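Local coordinates for protein phosphoserine aminotransferase (Bacillus alcalophilus, PDB 1W23) that catalyses the reversible, pyridoxal-phosphate-dependent transamination between 3-phosphohydroxypyruvate and phosphoserine in serine biosynthesis, using glutamate as the amino donor, at residues V1-A9 with E318-G326; V36-Y46 with L235-Y245. All coordinates share one frame; numbering follows the deposited sequence.

In the fold
Far apart in one chain yet joined across the dimer, contacts 1 and 2 illustrate how an active site can depend on two subunits. Within the chain their centres lie 33 Å apart and their nearest atoms about 15 Å. Across the interface, the 36-46 segment of one subunit offers E38 O to N8 ND2 of the 1-9 segment of the other. Contact 1 lies near its own subunit's catalytic centre, the N8 side chain being about 9 Å from that of K196 and about 12 Å from a bound pyridoxal phosphate. Contact 2 reaches the other centre, where N237 and T238 hold a cofactor that S77, T152 and Q195 of the second subunit also bind.

Contact 1. Residues V1-A9 with E318-G326; sequences VKQVFNFNA and EQGFVGLNG
F5 and F321 pair in a minimal two-stranded parallel sheet, continued by N6 beside V322 and tied by three backbone hydrogen bonds: F5 N to G320 O, V322 N to F5 O, and a more bent one from F7 N to V322 O (2.9 Å, 138° at the hydrogen). One face of this pair is aromatic. F5 puts CD1 over the centre of the F321 ring, 3.6 Å from F321 CZ, with the two planes inclined by 31°. F7 comes to the edge of that same ring, F7 CE1 lying 3.7 Å from F321 CD2, while F7 CB rests 3.7 Å from L324 CD2. Helix 343-359 covers these phenylalanines. On the other face, V322 has CG1 anti to its backbone N (chi1 177°), which directs this methyl to the N8 amide, 3.5 Å from N8 OD1. N6 OD1 accepts from N8 N (3.0 Å) in an Asx turn, fixing the bend that follows the strand. The amide NH2 of N8 turns outward to E38 O of the second subunit. G320, just past helix 306-318, closes it in a Schellman motif. Its positive phi would press a CB against the carbonyl oxygen before it, and that CB would also probably run into Q3 O, which lies 3.3 Å from G320 CA in a CA-H...O contact. Bridging waters join K2 NZ to G320 O and A9 N to G323 O. The chemistry thus divides: backbone bonds set the parallel alignment, the phenylalanines bury one face against the helices, and the asparagine face brings the N-terminal segment to the dimer interface.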
# COMPACT_ATOMS: atom_id res chain seq x y z
N VAL A 1 -29.67 12.04 -12.05
CA VAL A 1 -28.28 12.30 -11.71
C VAL A 1 -27.55 13.01 -12.85
O VAL A 1 -27.86 12.64 -13.99
CB VAL A 1 -27.46 11.03 -11.40
CG1 VAL A 1 -26.81 11.16 -10.03
CG2 VAL A 1 -28.31 9.77 -11.47
N LYS A 2 -26.65 13.93 -12.49
CA LYS A 2 -25.78 14.57 -13.47
C LYS A 2 -25.04 13.48 -14.24
O LYS A 2 -24.79 12.40 -13.68
CB LYS A 2 -24.73 15.52 -12.90
CG LYS A 2 -23.43 14.93 -12.39
CD LYS A 2 -22.70 15.77 -11.38
CE LYS A 2 -21.57 16.61 -11.91
NZ LYS A 2 -21.12 16.60 -13.35
N GLN A 3 -24.70 13.76 -15.49
CA GLN A 3 -23.97 12.71 -16.23
C GLN A 3 -22.51 12.78 -15.84
O GLN A 3 -21.96 13.89 -15.77
CB GLN A 3 -24.16 12.97 -17.72
CG GLN A 3 -23.48 14.15 -18.39
CD GLN A 3 -23.74 14.35 -19.87
OE1 GLN A 3 -23.16 15.23 -20.57
NE2 GLN A 3 -24.66 13.58 -20.50
N VAL A 4 -21.85 11.66 -15.59
CA VAL A 4 -20.40 11.64 -15.30
C VAL A 4 -19.73 10.58 -16.16
O VAL A 4 -20.17 9.44 -16.19
CB VAL A 4 -20.17 11.36 -13.81
CG1 VAL A 4 -18.69 11.19 -13.54
CG2 VAL A 4 -20.76 12.50 -13.01
N PHE A 5 -18.66 10.95 -16.83
CA PHE A 5 -17.89 10.03 -17.69
C PHE A 5 -16.47 10.00 -17.15
O PHE A 5 -15.76 11.01 -17.20
CB PHE A 5 -17.92 10.49 -19.14
CG PHE A 5 -19.33 10.75 -19.65
CD1 PHE A 5 -19.79 12.05 -19.83
CD2 PHE A 5 -20.16 9.68 -19.93
CE1 PHE A 5 -21.05 12.33 -20.28
CE2 PHE A 5 -21.45 9.95 -20.40
CZ PHE A 5 -21.86 11.26 -20.55
N ASN A 6 -16.03 8.86 -16.64
CA ASN A 6 -14.77 8.76 -15.91
C ASN A 6 -13.62 8.28 -16.80
O ASN A 6 -13.43 7.07 -17.01
CB ASN A 6 -14.92 7.84 -14.71
CG ASN A 6 -13.67 7.82 -13.84
OD1 ASN A 6 -12.70 8.49 -14.16
ND2 ASN A 6 -13.73 7.01 -12.78
N PHE A 7 -12.86 9.23 -17.31
CA PHE A 7 -11.66 9.01 -18.12
C PHE A 7 -10.39 9.25 -17.32
O PHE A 7 -9.32 9.50 -17.89
CB PHE A 7 -11.69 9.90 -19.36
CG PHE A 7 -12.71 9.49 -20.40
CD1 PHE A 7 -13.97 10.03 -20.46
CD2 PHE A 7 -12.40 8.53 -21.36
CE1 PHE A 7 -14.88 9.66 -21.42
CE2 PHE A 7 -13.30 8.16 -22.34
CZ PHE A 7 -14.55 8.71 -22.36
N ASN A 8 -10.45 9.08 -16.01
CA ASN A 8 -9.26 9.25 -15.18
C ASN A 8 -8.15 8.27 -15.56
O ASN A 8 -8.38 7.09 -15.90
CB ASN A 8 -9.62 9.03 -13.69
CG ASN A 8 -10.17 10.27 -13.04
OD1 ASN A 8 -9.83 11.39 -13.43
ND2 ASN A 8 -10.99 10.10 -12.01
N ALA A 9 -6.91 8.78 -15.47
CA ALA A 9 -5.71 8.07 -15.93
C ALA A 9 -5.09 7.15 -14.88
O ALA A 9 -4.17 6.43 -15.23
CB ALA A 9 -4.67 9.08 -16.41
N GLU A 318 -17.58 20.80 -18.08
CA GLU A 318 -18.95 21.28 -17.91
C GLU A 318 -19.93 20.16 -18.20
O GLU A 318 -20.99 20.10 -17.54
CB GLU A 318 -19.18 22.49 -18.83
CG GLU A 318 -20.56 23.10 -18.75
CD GLU A 318 -21.48 22.88 -19.90
OE1 GLU A 318 -21.12 22.78 -21.09
OE2 GLU A 318 -22.71 22.82 -19.57
N GLN A 319 -19.67 19.32 -19.18
CA GLN A 319 -20.51 18.25 -19.62
C GLN A 319 -20.35 16.95 -18.84
O GLN A 319 -21.00 15.99 -19.13
CB GLN A 319 -20.32 18.01 -21.13
CG GLN A 319 -20.79 19.16 -21.98
CD GLN A 319 -22.33 19.24 -21.96
OE1 GLN A 319 -23.00 18.23 -22.26
NE2 GLN A 319 -22.85 20.41 -21.63
N GLY A 320 -19.52 16.94 -17.78
CA GLY A 320 -19.43 15.77 -16.89
C GLY A 320 -18.31 14.85 -17.18
O GLY A 320 -18.19 13.84 -16.47
N PHE A 321 -17.41 15.20 -18.11
CA PHE A 321 -16.23 14.37 -18.38
C PHE A 321 -15.14 14.66 -17.33
O PHE A 321 -14.82 15.82 -17.05
CB PHE A 321 -15.66 14.66 -19.78
CG PHE A 321 -16.62 14.24 -20.87
CD1 PHE A 321 -17.67 15.02 -21.28
CD2 PHE A 321 -16.45 13.00 -21.50
CE1 PHE A 321 -18.55 14.59 -22.24
CE2 PHE A 321 -17.34 12.57 -22.44
CZ PHE A 321 -18.40 13.37 -22.82
N VAL A 322 -14.57 13.59 -16.79
CA VAL A 322 -13.54 13.67 -15.74
C VAL A 322 -12.25 13.09 -16.27
O VAL A 322 -12.22 11.99 -16.83
CB VAL A 322 -14.02 12.86 -14.48
CG1 VAL A 322 -12.96 12.87 -13.42
CG2 VAL A 322 -15.30 13.47 -13.94
N GLY A 323 -11.16 13.81 -16.07
CA GLY A 323 -9.83 13.29 -16.32
C GLY A 323 -9.20 13.49 -17.66
O GLY A 323 -8.14 12.94 -17.92
N LEU A 324 -9.84 14.26 -18.55
CA LEU A 324 -9.33 14.38 -19.93
C LEU A 324 -8.14 15.30 -20.08
O LEU A 324 -7.53 15.29 -21.16
CB LEU A 324 -10.46 14.88 -20.84
CG LEU A 324 -11.57 13.91 -21.11
CD1 LEU A 324 -12.65 14.58 -21.98
CD2 LEU A 324 -11.12 12.65 -21.80
N ASN A 325 -7.76 16.10 -19.10
CA ASN A 325 -6.60 16.93 -19.28
C ASN A 325 -5.36 16.08 -19.45
O ASN A 325 -5.14 15.15 -18.67
CB ASN A 325 -6.42 17.82 -18.03
CG ASN A 325 -7.45 18.93 -17.87
OD1 ASN A 325 -8.52 18.96 -18.45
ND2 ASN A 325 -7.16 19.93 -17.07
N GLY A 326 -4.52 16.42 -20.43
CA GLY A 326 -3.29 15.67 -20.60
C GLY A 326 -2.41 15.73 -19.38
O GLY A 326 -2.54 16.59 -18.49
O HOH W 1 -18.40 15.21 -13.59
O HOH W 2 -6.81 11.74 -15.57

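Contact 2. Residues V36-Y46 with L235-Y245; sequences VMELSHRSQSY and LYNTPPTFSIY. With PLP (pyridoxal-5'-phosphate), chain R.
H41 lies across T238 and P239, with T238 CG2 over one face of the imidazole, 4.0 Å from H41 ND1, and P239 CD meeting the ring obliquely. T238 grips the cofactor phosphate twice, giving PLP O1P a bond from T238 N (2.9 Å) and another from T238 OG1 (2.7 Å). N237 ND2 adds a nearly straight bond to PLP O2P (3.0 Å, 167°). Beside them, L235 CB packs over one face of the R42 guanidinium; R42 probably binds L-glutamate, as in related enzymes. A water links H41 NE2 to L235 O. Behind this first shell stands Y46, whose ring takes T241 CG2 on one face in a CH-pi contact, 3.8 Å from the ring centroid. Its OH touches I244 CD1 at 3.3 Å and is hydrogen-bonded to H50. Replacing Y46 with an alanine would probably open a gap between T241, P239 and I244 and leave H50 without this hydroxyl partner. As in other fold-type I PLP enzymes, the cofactor site is shared between subunits: S77, T152 and Q195 of the second subunit also hold the cofactor gripped by N237 and T238. Further out, V36 CG1 sits between the backbone N and carbonyl carbon (chi1 72°), a rotation that lays it over the Y245 ring while it meets the edge of F242, 3.5 Å from F242 CD1. M37 sets CE over one face of F242 in a CH-pi contact, its sulfur farther above that ring (Met-aromatic); this ring also stacks on F242 of the second subunit. Another water joins V36 O and L39 O to T241 OG1. Before helix 44-61, S43 OG caps the helix by accepting from Y46 N (3.0 Å) and donates to S40 O, holding the turn that carries H41 and R42.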
# COMPACT_ATOMS: atom_id res chain seq x y z
N VAL A 36 -13.72 -7.35 5.39
CA VAL A 36 -12.42 -7.91 4.95
C VAL A 36 -11.30 -7.04 5.53
O VAL A 36 -10.23 -7.60 5.79
CB VAL A 36 -12.45 -8.12 3.39
CG1 VAL A 36 -12.40 -6.79 2.76
CG2 VAL A 36 -11.33 -9.03 2.98
N MET A 37 -11.49 -5.72 5.73
CA MET A 37 -10.51 -4.75 6.30
C MET A 37 -10.19 -5.02 7.73
O MET A 37 -9.24 -4.41 8.24
CB MET A 37 -11.05 -3.29 6.14
CG MET A 37 -10.82 -2.64 4.83
SD MET A 37 -11.53 -1.05 5.02
CE MET A 37 -13.03 -1.36 4.22
N GLU A 38 -10.98 -5.82 8.43
CA GLU A 38 -10.85 -6.06 9.87
C GLU A 38 -10.32 -7.45 10.18
O GLU A 38 -10.19 -7.80 11.37
CB GLU A 38 -12.22 -5.88 10.53
CG GLU A 38 -12.75 -4.45 10.50
CD GLU A 38 -14.13 -4.38 11.11
OE1 GLU A 38 -15.06 -5.02 10.56
OE2 GLU A 38 -14.27 -3.73 12.19
N LEU A 39 -10.07 -8.26 9.16
CA LEU A 39 -9.61 -9.64 9.34
C LEU A 39 -8.11 -9.73 9.42
O LEU A 39 -7.35 -8.93 8.85
CB LEU A 39 -10.01 -10.46 8.10
CG LEU A 39 -11.46 -10.61 7.80
CD1 LEU A 39 -11.61 -11.34 6.47
CD2 LEU A 39 -12.21 -11.38 8.90
N SER A 40 -7.65 -10.79 10.10
CA SER A 40 -6.27 -11.17 9.98
C SER A 40 -5.92 -11.63 8.57
O SER A 40 -6.72 -12.33 7.94
CB SER A 40 -5.97 -12.36 10.93
OG SER A 40 -4.63 -12.78 10.79
N HIS A 41 -4.73 -11.31 8.09
CA HIS A 41 -4.25 -11.87 6.83
C HIS A 41 -3.91 -13.35 6.93
O HIS A 41 -3.65 -13.97 5.89
CB HIS A 41 -3.05 -11.03 6.32
CG HIS A 41 -1.90 -10.92 7.25
ND1 HIS A 41 -2.10 -10.25 8.47
CD2 HIS A 41 -0.61 -11.35 7.17
CE1 HIS A 41 -0.97 -10.29 9.12
NE2 HIS A 41 -0.03 -10.94 8.33
N ARG A 42 -3.98 -13.92 8.13
CA ARG A 42 -3.82 -15.35 8.32
C ARG A 42 -5.14 -16.05 8.62
O ARG A 42 -5.15 -17.24 8.97
CB ARG A 42 -2.86 -15.58 9.48
CG ARG A 42 -1.51 -15.06 9.16
CD ARG A 42 -0.87 -15.72 7.93
NE ARG A 42 0.51 -15.19 7.95
CZ ARG A 42 1.43 -15.63 7.11
NH1 ARG A 42 1.08 -16.58 6.25
NH2 ARG A 42 2.63 -15.06 7.21
N SER A 43 -6.25 -15.34 8.49
CA SER A 43 -7.55 -15.97 8.56
C SER A 43 -7.86 -16.83 7.33
O SER A 43 -7.40 -16.53 6.24
CB SER A 43 -8.68 -14.92 8.72
OG SER A 43 -8.84 -14.13 7.57
N GLN A 44 -8.64 -17.86 7.51
CA GLN A 44 -9.11 -18.63 6.35
C GLN A 44 -9.80 -17.71 5.34
O GLN A 44 -9.60 -17.90 4.14
CB GLN A 44 -10.10 -19.73 6.78
CG GLN A 44 -10.52 -20.58 5.62
CD GLN A 44 -10.79 -22.00 6.10
OE1 GLN A 44 -10.22 -22.47 7.09
NE2 GLN A 44 -11.70 -22.58 5.31
N SER A 45 -10.62 -16.77 5.80
CA SER A 45 -11.37 -15.96 4.85
C SER A 45 -10.44 -15.12 3.97
O SER A 45 -10.68 -15.05 2.75
CB SER A 45 -12.34 -15.06 5.59
OG SER A 45 -13.46 -15.79 6.16
N TYR A 46 -9.42 -14.51 4.60
CA TYR A 46 -8.49 -13.68 3.82
C TYR A 46 -7.61 -14.59 2.95
O TYR A 46 -7.34 -14.29 1.79
CB TYR A 46 -7.68 -12.65 4.68
CG TYR A 46 -6.78 -11.97 3.66
CD1 TYR A 46 -7.30 -10.99 2.83
CD2 TYR A 46 -5.42 -12.32 3.50
CE1 TYR A 46 -6.47 -10.36 1.87
CE2 TYR A 46 -4.63 -11.71 2.54
CZ TYR A 46 -5.17 -10.73 1.74
OH TYR A 46 -4.39 -10.10 0.77
N LEU A 235 3.22 -12.60 2.04
CA LEU A 235 2.72 -12.43 3.39
C LEU A 235 3.85 -12.26 4.40
O LEU A 235 3.71 -12.57 5.58
CB LEU A 235 1.82 -13.63 3.78
CG LEU A 235 0.59 -13.76 2.84
CD1 LEU A 235 0.02 -15.18 3.00
CD2 LEU A 235 -0.45 -12.70 3.06
N TYR A 236 5.00 -11.75 3.95
CA TYR A 236 6.12 -11.52 4.84
C TYR A 236 5.72 -10.53 5.94
O TYR A 236 5.99 -10.74 7.12
CB TYR A 236 7.34 -11.00 4.06
CG TYR A 236 8.43 -10.63 5.06
CD1 TYR A 236 9.20 -11.65 5.70
CD2 TYR A 236 8.71 -9.33 5.39
CE1 TYR A 236 10.18 -11.28 6.60
CE2 TYR A 236 9.68 -8.96 6.33
CZ TYR A 236 10.41 -9.95 6.93
OH TYR A 236 11.39 -9.68 7.85
N ASN A 237 5.12 -9.43 5.54
CA ASN A 237 4.54 -8.47 6.46
C ASN A 237 3.07 -8.31 6.10
O ASN A 237 2.52 -9.03 5.26
CB ASN A 237 5.30 -7.13 6.54
CG ASN A 237 5.14 -6.25 5.32
OD1 ASN A 237 5.01 -6.76 4.21
ND2 ASN A 237 5.17 -4.94 5.53
N THR A 238 2.39 -7.35 6.72
CA THR A 238 0.94 -7.26 6.54
C THR A 238 0.63 -6.79 5.15
O THR A 238 1.05 -5.69 4.77
CB THR A 238 0.33 -6.31 7.57
OG1 THR A 238 0.77 -6.64 8.89
CG2 THR A 238 -1.19 -6.44 7.52
N PRO A 239 -0.13 -7.53 4.34
CA PRO A 239 -0.42 -7.08 2.96
C PRO A 239 -1.52 -6.02 2.95
O PRO A 239 -2.22 -5.85 3.94
CB PRO A 239 -0.88 -8.36 2.28
CG PRO A 239 -1.48 -9.18 3.40
CD PRO A 239 -0.69 -8.85 4.63
N PRO A 240 -1.68 -5.37 1.82
CA PRO A 240 -2.79 -4.42 1.59
C PRO A 240 -4.07 -5.23 1.30
O PRO A 240 -4.43 -5.47 0.15
CB PRO A 240 -2.30 -3.58 0.42
CG PRO A 240 -1.46 -4.54 -0.38
CD PRO A 240 -0.77 -5.39 0.66
N THR A 241 -4.72 -5.69 2.36
CA THR A 241 -5.74 -6.73 2.22
C THR A 241 -6.96 -6.24 1.43
O THR A 241 -7.47 -6.98 0.60
CB THR A 241 -6.20 -7.26 3.60
OG1 THR A 241 -6.59 -6.15 4.41
CG2 THR A 241 -5.12 -8.05 4.30
N PHE A 242 -7.40 -5.01 1.68
CA PHE A 242 -8.58 -4.51 0.95
C PHE A 242 -8.24 -4.31 -0.53
O PHE A 242 -9.06 -4.64 -1.41
CB PHE A 242 -9.16 -3.25 1.56
CG PHE A 242 -10.52 -2.91 0.96
CD1 PHE A 242 -11.63 -3.69 1.26
CD2 PHE A 242 -10.69 -1.84 0.13
CE1 PHE A 242 -12.85 -3.39 0.70
CE2 PHE A 242 -11.93 -1.54 -0.43
CZ PHE A 242 -13.04 -2.32 -0.12
N SER A 243 -7.05 -3.83 -0.84
CA SER A 243 -6.66 -3.68 -2.26
C SER A 243 -6.60 -5.03 -2.95
O SER A 243 -7.03 -5.13 -4.13
CB SER A 243 -5.34 -2.94 -2.39
OG SER A 243 -5.43 -1.62 -1.93
N ILE A 244 -6.07 -6.06 -2.30
CA ILE A 244 -6.01 -7.39 -2.92
C ILE A 244 -7.40 -7.98 -3.06
O ILE A 244 -7.71 -8.63 -4.09
CB ILE A 244 -5.02 -8.29 -2.13
CG1 ILE A 244 -3.59 -7.77 -2.31
CG2 ILE A 244 -5.16 -9.74 -2.55
CD1 ILE A 244 -2.59 -8.26 -1.27
N TYR A 245 -8.28 -7.77 -2.09
CA TYR A 245 -9.68 -8.20 -2.21
C TYR A 245 -10.33 -7.50 -3.38
O TYR A 245 -11.04 -8.16 -4.19
CB TYR A 245 -10.37 -7.85 -0.87
CG TYR A 245 -11.86 -7.79 -0.98
CD1 TYR A 245 -12.66 -8.93 -0.93
CD2 TYR A 245 -12.53 -6.58 -1.17
CE1 TYR A 245 -14.04 -8.85 -1.04
CE2 TYR A 245 -13.88 -6.51 -1.31
CZ TYR A 245 -14.64 -7.67 -1.24
OH TYR A 245 -16.00 -7.54 -1.40
N1 PLP R . 6.03 -2.96 14.53
C2 PLP R . 5.04 -3.24 15.46
C2A PLP R . 5.25 -2.67 16.83
C3 PLP R . 3.95 -4.03 15.09
O3 PLP R . 3.02 -4.27 15.97
C4 PLP R . 3.85 -4.45 13.75
C4A PLP R . 2.61 -5.24 13.26
C5 PLP R . 4.88 -4.18 12.85
C6 PLP R . 5.96 -3.43 13.25
C5A PLP R . 4.98 -4.75 11.39
O4P PLP R . 4.00 -3.90 10.59
P PLP R . 3.82 -4.26 9.02
O1P PLP R . 3.25 -5.65 8.96
O2P PLP R . 5.18 -4.20 8.40
O3P PLP R . 2.89 -3.18 8.57
O HOH W 3 -7.68 -7.18 6.66
O HOH W 4 2.86 -11.45 8.45